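PDB 2CWS: alginate lyase A1-II' from Sphingomonas sp. A1, which depolymerises alginate as a member of polysaccharide lyase family 7, probably by beta-elimination; the chain described here is its alginate lyase domain. Local coordinates for residues A[44-49]-A[219-224]; A[109-114]-A[196-201]; A[161-166]-A[176-181]. All coordinates share one frame; numbering follows the deposited sequence. Where two conformers were deposited one is given.

Contact 1. Residues A[44-49]-A[219-224]; sequences DTDGAM and KLYSLS
Lys219 reaches from its strand into the turn of residues 44-49 and forms salt bridges with two acids: NZ lies 2.8 Å from Asp44 OD2 and 2.9 Å from Asp46 OD2. A lysine suits the place because its chain, extended beyond CG, can carry a charge that far. It meets Asp46 tip to tip but crosses Asp44 obliquely, reaching OD2 on the anti side, 35° out of the carboxylate plane. Tyr221 comes to Asp46 at about a right angle, and its OH donates to Asp46 OD2 over 2.7 Å. Hydroxyl and ammonium approach this oxygen from opposite faces of the carboxylate, so one atom takes two donors, while OD1 accepts from the backbone N of Ala48 in an Asx turn. The small methyl of Ala48 touches both long side chains. Ala48 CB lies 3.6 Å from Lys219 CD and sits over one face of the Tyr221 ring as a CH-pi contact. Beyond it, Met49 and Leu220 form an antiparallel hydrogen-bonded pair. The methionine bends at chi3 (58°), which sets CE 4.0 Å from Leu220 CD1 and near Leu223. Gly47, with positive phi, closes the type I turn from Asp44. Residues 44-48 are the loop of a beta hairpin joining strands 41-43 and 49-54, which strand 215-228 adjoins in the seven-stranded sheet of the jelly-roll beta-sandwich.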
loop_
_atom_site.group_PDB
_atom_site.type_symbol
_atom_site.label_atom_id
_atom_site.label_comp_id
_atom_site.label_asym_id
_atom_site.label_seq_id
_atom_site.Cartn_x
_atom_site.Cartn_y
_atom_site.Cartn_z
ATOM N N ASP A 44 10.491 -13.229 -8.393
ATOM C CA ASP A 44 10.483 -13.659 -9.791
ATOM C C ASP A 44 11.898 -13.726 -10.323
ATOM O O ASP A 44 12.871 -13.366 -9.658
ATOM C CB ASP A 44 9.545 -12.755 -10.601
ATOM C CG ASP A 44 8.959 -13.421 -11.811
ATOM O OD1 ASP A 44 9.307 -14.569 -12.131
ATOM O OD2 ASP A 44 8.085 -12.778 -12.436
ATOM N N THR A 45 12.013 -14.191 -11.561
ATOM C CA THR A 45 13.367 -14.363 -12.131
ATOM C C THR A 45 14.123 -13.048 -12.312
ATOM O O THR A 45 15.362 -13.089 -12.466
ATOM C CB THR A 45 13.223 -15.086 -13.483
ATOM O OG1 THR A 45 12.387 -14.321 -14.353
ATOM C CG2 THR A 45 12.635 -16.477 -13.332
ATOM N N ASP A 46 13.416 -11.933 -12.343
ATOM C CA ASP A 46 14.027 -10.608 -12.437
ATOM C C ASP A 46 14.360 -10.033 -11.067
ATOM O O ASP A 46 14.741 -8.871 -11.030
ATOM C CB ASP A 46 13.105 -9.649 -13.209
ATOM C CG ASP A 46 11.765 -9.426 -12.539
ATOM O OD1 ASP A 46 11.488 -9.981 -11.466
ATOM O OD2 ASP A 46 10.946 -8.665 -13.132
ATOM N N GLY A 47 14.251 -10.849 -10.005
ATOM C CA GLY A 47 14.556 -10.373 -8.661
ATOM C C GLY A 47 13.405 -9.656 -7.982
ATOM O O GLY A 47 13.537 -9.306 -6.796
ATOM N N ALA A 48 12.310 -9.399 -8.678
ATOM C CA ALA A 48 11.254 -8.605 -8.025
ATOM C C ALA A 48 10.557 -9.381 -6.943
ATOM O O ALA A 48 10.271 -10.569 -7.063
ATOM C CB ALA A 48 10.164 -8.227 -9.044
ATOM N N MET A 49 10.208 -8.629 -5.873
ATOM C CA MET A 49 9.238 -9.129 -4.878
ATOM C C MET A 49 7.863 -9.033 -5.557
ATOM O O MET A 49 7.426 -7.935 -5.944
ATOM C CB MET A 49 9.336 -8.302 -3.623
ATOM C CG MET A 49 8.262 -8.566 -2.578
ATOM S SD MET A 49 8.635 -7.883 -0.966
ATOM C CE MET A 49 8.844 -6.150 -1.342
ATOM N N LYS A 219 4.703 -6.028 -8.802
ATOM C CA LYS A 219 6.076 -6.240 -8.442
ATOM C C LYS A 219 6.701 -5.023 -7.803
ATOM O O LYS A 219 6.352 -3.875 -8.175
ATOM C CB LYS A 219 6.914 -6.533 -9.726
ATOM C CG LYS A 219 6.710 -7.940 -10.224
ATOM C CD LYS A 219 7.535 -8.212 -11.500
ATOM C CE LYS A 219 7.579 -9.711 -11.778
ATOM N NZ LYS A 219 8.437 -10.023 -12.981
ATOM N N LEU A 220 7.638 -5.278 -6.898
ATOM C CA LEU A 220 8.502 -4.232 -6.345
ATOM C C LEU A 220 9.962 -4.662 -6.548
ATOM O O LEU A 220 10.334 -5.798 -6.320
ATOM C CB LEU A 220 8.229 -4.006 -4.860
ATOM C CG LEU A 220 6.822 -3.425 -4.549
ATOM C CD1 LEU A 220 6.594 -3.352 -3.061
ATOM C CD2 LEU A 220 6.648 -2.058 -5.175
ATOM N N TYR A 221 10.776 -3.646 -6.924
ATOM C CA TYR A 221 12.224 -3.827 -7.053
ATOM C C TYR A 221 12.970 -3.118 -5.928
ATOM O O TYR A 221 14.091 -3.477 -5.619
ATOM C CB TYR A 221 12.736 -3.260 -8.399
ATOM C CG TYR A 221 12.154 -4.026 -9.575
ATOM C CD1 TYR A 221 11.029 -3.541 -10.224
ATOM C CD2 TYR A 221 12.698 -5.227 -9.990
ATOM C CE1 TYR A 221 10.460 -4.219 -11.276
ATOM C CE2 TYR A 221 12.119 -5.906 -11.051
ATOM C CZ TYR A 221 11.023 -5.416 -11.686
ATOM O OH TYR A 221 10.434 -6.063 -12.757
ATOM N N SER A 222 12.326 -2.145 -5.275
ATOM C CA SER A 222 12.925 -1.471 -4.117
ATOM C C SER A 222 11.761 -0.954 -3.260
ATOM O O SER A 222 10.682 -0.658 -3.809
ATOM C CB SER A 222 13.871 -0.350 -4.542
ATOM O OG SER A 222 13.175 0.599 -5.300
ATOM N N LEU A 223 12.015 -0.845 -1.950
ATOM C CA LEU A 223 10.946 -0.414 -1.010
ATOM C C LEU A 223 11.618 0.039 0.258
ATOM O O LEU A 223 12.330 -0.755 0.888
ATOM C CB LEU A 223 10.014 -1.587 -0.689
ATOM C CG LEU A 223 8.916 -1.317 0.360
ATOM C CD1 LEU A 223 7.950 -0.235 -0.089
ATOM C CD2 LEU A 223 8.198 -2.620 0.694
ATOM N N SER A 224 11.431 1.305 0.643
ATOM C CA SER A 224 12.023 1.812 1.845
ATOM C C SER A 224 11.068 2.779 2.526
ATOM O O SER A 224 10.241 3.412 1.894
ATOM C CB SER A 224 13.402 2.460 1.600
ATOM O OG SER A 224 13.252 3.588 0.803
HETATM O O HOH W 1 10.685 -11.911 -14.119
#

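Contact 2. Residues A[109-114]-A[196-201]; sequences AQIHGI and LKYYFK. With SO4 (sulfate ion), chain B.
Ile111, in the conformer described, packs alongside Phe200 on the tight, buried face of this strand pair, with Ile111 CG1 3.5 Å from Phe200 CE2. The other branch of the isoleucine crosses to Tyr198, where CG2 comes within 3.8 Å of Tyr198 CB. A branched aliphatic chain suits a spot with an aromatic residue at each branch. Gly113 follows on the same face, its bare CA beside the Tyr198 ring. Six backbone hydrogen bonds join the strands.

The opposite face, with Gln110, His112, Ile114, Tyr199 and Lys201, is largely polar and more open; it holds a sulfate ion, probably from the crystallisation liquor, which Arg67 and Tyr205 also bind. His112 and Tyr199 point the same way, their rings nearly parallel (7°) but slid apart. His112 CB therefore lies over the tyrosine ring, 3.5 Å from Tyr199 CZ, while Tyr199 OH lies over the imidazole, offset toward its rim. Tyr199 CG, between the backbone N and the carbonyl carbon (chi1 59°), starts the ring back over the facing strand, where Ile114 CB meets its edge. The partly exposed His112 has a partner at each nitrogen: ND1 donates to Gly113 O over 2.7 Å, and NE2 gives a nearly straight bond (177°) of 2.6 Å to sulfate O2. Gln110 NE2 reaches sulfate O1 only weakly and also bonds Glu69, which pairs with Lys201, whose NZ also bonds Gln18. An alanine in place of His112 would probably leave the sulfate without this short bond and Gly113 O without its side-chain donor. Gln110-Ile111-His112 matches the family's QIH motif, consistent with a wall of the substrate cleft.

Strand 106-114 runs between strands 120-130 and 197-202, the latter flanked by strand 67-72. The Ile111 face packs on strand 162-169 of the other sheet.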
loop_
_atom_site.group_PDB
_atom_site.type_symbol
_atom_site.label_atom_id
_atom_site.label_comp_id
_atom_site.label_asym_id
_atom_site.label_seq_id
_atom_site.Cartn_x
_atom_site.Cartn_y
_atom_site.Cartn_z
ATOM N N ALA A 109 -0.115 0.886 -3.376
ATOM C CA ALA A 109 0.473 1.454 -2.183
ATOM C C ALA A 109 -0.583 2.251 -1.454
ATOM O O ALA A 109 -1.570 2.707 -2.062
ATOM C CB ALA A 109 1.667 2.360 -2.528
ATOM N N GLN A 110 -0.383 2.419 -0.155
ATOM C CA GLN A 110 -1.318 3.227 0.654
ATOM C C GLN A 110 -0.568 3.927 1.771
ATOM O O GLN A 110 0.494 3.495 2.231
ATOM C CB GLN A 110 -2.438 2.387 1.343
ATOM C CG GLN A 110 -3.121 1.404 0.418
ATOM C CD GLN A 110 -4.360 0.842 1.064
ATOM O OE1 GLN A 110 -5.214 1.614 1.547
ATOM N NE2 GLN A 110 -4.482 -0.476 1.059
ATOM N N ILE A 111 -1.220 4.985 2.276
ATOM C CA ILE A 111 -1.096 5.377 3.679
ATOM C C ILE A 111 -2.468 5.074 4.278
ATOM O O ILE A 111 -3.458 5.618 3.775
ATOM C CB ILE A 111 -0.732 6.859 3.901
ATOM C CG1 ILE A 111 0.632 7.184 3.319
ATOM C CG2 ILE A 111 -0.795 7.153 5.401
ATOM C CD1 ILE A 111 0.949 8.665 3.457
ATOM N N HIS A 112 -2.503 4.276 5.344
ATOM C CA HIS A 112 -3.767 3.950 5.949
ATOM C C HIS A 112 -3.870 4.579 7.336
ATOM O O HIS A 112 -2.884 4.539 8.122
ATOM C CB HIS A 112 -3.853 2.409 6.065
ATOM C CG HIS A 112 -5.264 1.941 6.067
ATOM N ND1 HIS A 112 -6.161 2.135 7.097
ATOM C CD2 HIS A 112 -5.938 1.292 5.101
ATOM C CE1 HIS A 112 -7.328 1.595 6.768
ATOM N NE2 HIS A 112 -7.238 1.056 5.544
ATOM N N GLY A 113 -5.037 5.167 7.641
ATOM C CA GLY A 113 -5.278 5.606 8.985
ATOM C C GLY A 113 -5.580 4.463 9.928
ATOM O O GLY A 113 -5.995 3.378 9.531
ATOM N N ILE A 114 -5.414 4.764 11.224
ATOM C CA ILE A 114 -5.754 3.782 12.276
ATOM C C ILE A 114 -5.996 4.604 13.540
ATOM O O ILE A 114 -5.384 5.671 13.737
ATOM C CB ILE A 114 -4.611 2.758 12.462
ATOM C CG1 ILE A 114 -5.010 1.627 13.452
ATOM C CG2 ILE A 114 -3.296 3.419 12.839
ATOM C CD1 ILE A 114 -4.019 0.472 13.375
ATOM N N LEU A 196 -5.957 10.630 14.323
ATOM C CA LEU A 196 -5.632 9.313 13.790
ATOM C C LEU A 196 -4.120 9.186 13.731
ATOM O O LEU A 196 -3.388 10.163 13.658
ATOM C CB LEU A 196 -6.255 9.131 12.409
ATOM C CG LEU A 196 -7.767 9.181 12.408
ATOM C CD1 LEU A 196 -8.234 9.032 10.951
ATOM C CD2 LEU A 196 -8.393 8.077 13.257
ATOM N N LYS A 197 -3.674 7.919 13.702
ATOM C CA LYS A 197 -2.300 7.565 13.360
ATOM C C LYS A 197 -2.324 6.875 12.015
ATOM O O LYS A 197 -3.386 6.710 11.387
ATOM C CB LYS A 197 -1.723 6.642 14.430
ATOM C CG LYS A 197 -1.927 7.249 15.832
ATOM C CD LYS A 197 -1.020 8.431 16.087
ATOM C CE LYS A 197 0.433 8.075 16.258
ATOM N NZ LYS A 197 0.879 7.429 17.542
ATOM N N TYR A 198 -1.136 6.501 11.513
ATOM C CA TYR A 198 -0.971 6.090 10.120
ATOM C C TYR A 198 0.078 5.016 9.991
ATOM O O TYR A 198 1.010 4.910 10.812
ATOM C CB TYR A 198 -0.487 7.299 9.205
ATOM C CG TYR A 198 -1.444 8.472 9.367
ATOM C CD1 TYR A 198 -2.619 8.493 8.593
ATOM C CD2 TYR A 198 -1.250 9.461 10.322
ATOM C CE1 TYR A 198 -3.535 9.532 8.750
ATOM C CE2 TYR A 198 -2.165 10.467 10.517
ATOM C CZ TYR A 198 -3.304 10.510 9.746
ATOM O OH TYR A 198 -4.247 11.486 9.881
ATOM N N TYR A 199 -0.039 4.224 8.939
ATOM C CA TYR A 199 0.990 3.275 8.552
ATOM C C TYR A 199 0.975 3.146 7.027
ATOM O O TYR A 199 -0.064 3.325 6.363
ATOM C CB TYR A 199 0.793 1.910 9.226
ATOM C CG TYR A 199 -0.513 1.231 8.951
ATOM C CD1 TYR A 199 -1.582 1.398 9.834
ATOM C CD2 TYR A 199 -0.734 0.438 7.841
ATOM C CE1 TYR A 199 -2.799 0.796 9.625
ATOM C CE2 TYR A 199 -1.936 -0.163 7.599
ATOM C CZ TYR A 199 -2.999 0.022 8.482
ATOM O OH TYR A 199 -4.192 -0.601 8.233
ATOM N N PHE A 200 2.148 2.840 6.472
ATOM C CA PHE A 200 2.262 2.598 5.042
ATOM C C PHE A 200 1.820 1.186 4.687
ATOM O O PHE A 200 1.894 0.252 5.508
ATOM C CB PHE A 200 3.699 2.804 4.580
ATOM C CG PHE A 200 4.171 4.251 4.569
ATOM C CD1 PHE A 200 5.182 4.709 5.389
ATOM C CD2 PHE A 200 3.577 5.138 3.670
ATOM C CE1 PHE A 200 5.615 6.012 5.318
ATOM C CE2 PHE A 200 4.039 6.459 3.610
ATOM C CZ PHE A 200 5.038 6.907 4.415
ATOM N N LYS A 201 1.422 1.004 3.409
ATOM C CA LYS A 201 1.187 -0.312 2.841
ATOM C C LYS A 201 1.744 -0.323 1.429
ATOM O O LYS A 201 1.778 0.732 0.757
ATOM C CB LYS A 201 -0.323 -0.671 2.755
ATOM C CG LYS A 201 -1.073 -0.468 4.059
ATOM C CD LYS A 201 -2.408 -1.216 4.072
ATOM C CE LYS A 201 -2.196 -2.670 4.523
ATOM N NZ LYS A 201 -3.428 -3.470 4.291
HETATM S S SO4 B . -8.719 -1.121 3.183
HETATM O O1 SO4 B . -7.157 -1.254 2.990
HETATM O O2 SO4 B . -9.058 -0.230 4.271
HETATM O O3 SO4 B . -9.312 -0.594 2.011
HETATM O O4 SO4 B . -9.274 -2.436 3.483
#

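Contact 3. Residues A[161-166]-A[176-181]; sequences LYNMEI and TMNGDT
Met164 and Met177 lie side by side, pointing the same way from a non-hydrogen-bonded pair of neighbouring strands. In Met164, CB is 4.0 Å from Met177 SD. CG, anti to the backbone N (chi1 -178°), lies 3.7 Å from Thr176 O and also borders that sulfur. SD goes further inward, to Ala109 of the facing sheet. A bend at chi3 then brings the terminal CE back to within 3.7 Å of Met177 SD. An unbranched, flexible thioether suits this interior, where strands 106-114 and 133-139 also press on it. Met177 bends at chi2 as well as chi3, which carries its CE to 3.4 Å from Tyr162 CB; its sulfur stands obliquely to the tyrosine ring, a Met-aromatic contact. The phenol OH is hydrogen-bonded to Thr97.

Strands 162-169 and 172-177 form one beta hairpin, and a type I' turn from Met177 to Asp180 makes the next, within the seven-stranded sheet of the jelly roll. Asn178 and Gly179 suit that turn because both corners need positive phi. The side chain of Asn178 also extends the ladder: OD1 accepts from Asn163 N over 2.9 Å, nearly straight (178°) and almost in line with its C=O, while Asn178 N returns a 2.8 Å bond to Asn163 O. One water bridges OD1 to Leu161 O, and another links ND2 to that same carbonyl. On the face away from the methionines, Glu165 CB meets Thr176 CB, and Thr176 OG1 is hydrogen-bonded to Thr181 OG1 at 2.6 Å.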
loop_
_atom_site.group_PDB
_atom_site.type_symbol
_atom_site.label_atom_id
_atom_site.label_comp_id
_atom_site.label_asym_id
_atom_site.label_seq_id
_atom_site.Cartn_x
_atom_site.Cartn_y
_atom_site.Cartn_z
ATOM N N LEU A 161 7.862 0.477 -15.449
ATOM C CA LEU A 161 8.412 0.664 -14.118
ATOM C C LEU A 161 8.017 2.047 -13.650
ATOM O O LEU A 161 8.177 3.028 -14.415
ATOM C CB LEU A 161 9.948 0.605 -14.196
ATOM C CG LEU A 161 10.620 0.704 -12.823
ATOM C CD1 LEU A 161 10.511 -0.681 -12.210
ATOM C CD2 LEU A 161 12.051 1.195 -12.863
ATOM N N TYR A 162 7.536 2.149 -12.428
ATOM C CA TYR A 162 7.291 3.451 -11.782
ATOM C C TYR A 162 8.168 3.573 -10.538
ATOM O O TYR A 162 8.416 2.605 -9.816
ATOM C CB TYR A 162 5.822 3.658 -11.409
ATOM C CG TYR A 162 5.058 2.423 -10.921
ATOM C CD1 TYR A 162 4.190 1.772 -11.764
ATOM C CD2 TYR A 162 5.197 1.952 -9.622
ATOM C CE1 TYR A 162 3.461 0.653 -11.346
ATOM C CE2 TYR A 162 4.511 0.832 -9.175
ATOM C CZ TYR A 162 3.638 0.189 -10.047
ATOM O OH TYR A 162 2.923 -0.947 -9.690
ATOM N N ASN A 163 8.599 4.801 -10.318
ATOM C CA ASN A 163 9.258 5.226 -9.102
ATOM C C ASN A 163 8.353 6.100 -8.254
ATOM O O ASN A 163 8.130 7.264 -8.592
ATOM C CB ASN A 163 10.501 6.049 -9.413
ATOM C CG ASN A 163 11.559 5.194 -10.066
ATOM O OD1 ASN A 163 12.017 4.235 -9.468
ATOM N ND2 ASN A 163 11.939 5.495 -11.306
ATOM N N MET A 164 7.825 5.561 -7.194
ATOM C CA MET A 164 6.777 6.193 -6.413
ATOM C C MET A 164 7.346 6.724 -5.106
ATOM O O MET A 164 8.243 6.107 -4.531
ATOM C CB MET A 164 5.696 5.147 -6.117
ATOM C CG MET A 164 4.525 5.694 -5.337
ATOM S SD MET A 164 3.338 4.399 -4.909
ATOM C CE MET A 164 2.770 3.921 -6.549
ATOM N N GLU A 165 6.787 7.852 -4.647
ATOM C CA GLU A 165 7.110 8.304 -3.294
ATOM C C GLU A 165 5.810 8.829 -2.706
ATOM O O GLU A 165 5.024 9.481 -3.376
ATOM C CB GLU A 165 8.180 9.392 -3.346
ATOM C CG GLU A 165 8.605 9.895 -1.967
ATOM C CD GLU A 165 9.772 10.844 -2.089
ATOM O OE1 GLU A 165 9.837 11.782 -1.290
ATOM O OE2 GLU A 165 10.620 10.672 -3.019
ATOM N N ILE A 166 5.623 8.521 -1.429
ATOM C CA ILE A 166 4.472 9.061 -0.692
ATOM C C ILE A 166 5.019 9.604 0.624
ATOM O O ILE A 166 5.652 8.838 1.366
ATOM C CB ILE A 166 3.354 8.049 -0.415
ATOM C CG1 ILE A 166 2.984 7.300 -1.698
ATOM C CG2 ILE A 166 2.178 8.757 0.199
ATOM C CD1 ILE A 166 1.898 6.224 -1.455
ATOM N N THR A 176 3.920 11.220 -5.365
ATOM C CA THR A 176 4.853 11.386 -6.471
ATOM C C THR A 176 4.939 10.132 -7.302
ATOM O O THR A 176 5.087 9.017 -6.777
ATOM C CB THR A 176 6.279 11.616 -5.882
ATOM O OG1 THR A 176 6.217 12.792 -5.036
ATOM C CG2 THR A 176 7.348 11.822 -6.944
ATOM N N MET A 177 4.929 10.331 -8.622
ATOM C CA MET A 177 5.281 9.283 -9.580
ATOM C C MET A 177 6.338 9.811 -10.512
ATOM O O MET A 177 6.138 10.862 -11.136
ATOM C CB MET A 177 4.046 8.882 -10.441
ATOM C CG MET A 177 2.982 8.199 -9.608
ATOM S SD MET A 177 3.443 6.528 -9.102
ATOM C CE MET A 177 3.211 5.672 -10.699
ATOM N N ASN A 178 7.448 9.114 -10.598
ATOM C CA ASN A 178 8.506 9.446 -11.567
ATOM C C ASN A 178 8.938 10.895 -11.431
ATOM O O ASN A 178 9.156 11.587 -12.418
ATOM C CB ASN A 178 8.090 9.120 -12.995
ATOM C CG ASN A 178 7.660 7.649 -13.130
ATOM O OD1 ASN A 178 8.142 6.766 -12.391
ATOM N ND2 ASN A 178 6.791 7.405 -14.066
ATOM N N GLY A 179 9.071 11.351 -10.172
ATOM C CA GLY A 179 9.597 12.704 -9.957
ATOM C C GLY A 179 8.561 13.808 -10.104
ATOM O O GLY A 179 8.901 14.975 -9.867
ATOM N N ASP A 180 7.299 13.484 -10.403
ATOM C CA ASP A 180 6.199 14.468 -10.515
ATOM C C ASP A 180 5.430 14.417 -9.194
ATOM O O ASP A 180 4.817 13.390 -8.907
ATOM C CB ASP A 180 5.344 14.064 -11.710
ATOM C CG ASP A 180 4.121 14.898 -11.941
ATOM O OD1 ASP A 180 3.790 15.766 -11.069
ATOM O OD2 ASP A 180 3.456 14.696 -12.993
ATOM N N THR A 181 5.508 15.497 -8.395
ATOM C CA THR A 181 4.901 15.519 -7.094
ATOM C C THR A 181 3.672 16.426 -7.079
ATOM O O THR A 181 3.675 17.547 -7.614
ATOM C CB THR A 181 5.908 16.010 -6.050
ATOM O OG1 THR A 181 7.003 15.119 -6.007
ATOM C CG2 THR A 181 5.297 16.133 -4.664
HETATM O O HOH W 2 9.834 5.076 -13.860
HETATM O O HOH W 3 5.965 4.768 -14.694
HETATM O O HOH W 4 11.245 8.007 -12.726
HETATM O O HOH W 5 9.743 9.447 -8.103
HETATM O O HOH W 6 6.273 12.345 -2.424
#

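Overall arrangement
Contact 2 is the buried one, its centre about 8 Å from the centre of the chain, while contacts 1 and 3 are partly buried, their centres about 15 and 14 Å out. Contacts 1 and 3 reach the same seven-stranded sheet and touch through Tyr221 and, in the conformer described, Leu161; contact 2 belongs to the other sheet. Contacts 2 and 3 meet across the sandwich, where Ile111 and Ala109 pack on Ile166 and Met164. Chemistry follows place: charges tie a turn at contact 1, waters and an asparagine amide cover the outer part of contact 3, and contact 2 sets an apolar inner face against a largely polar, anion-holding one.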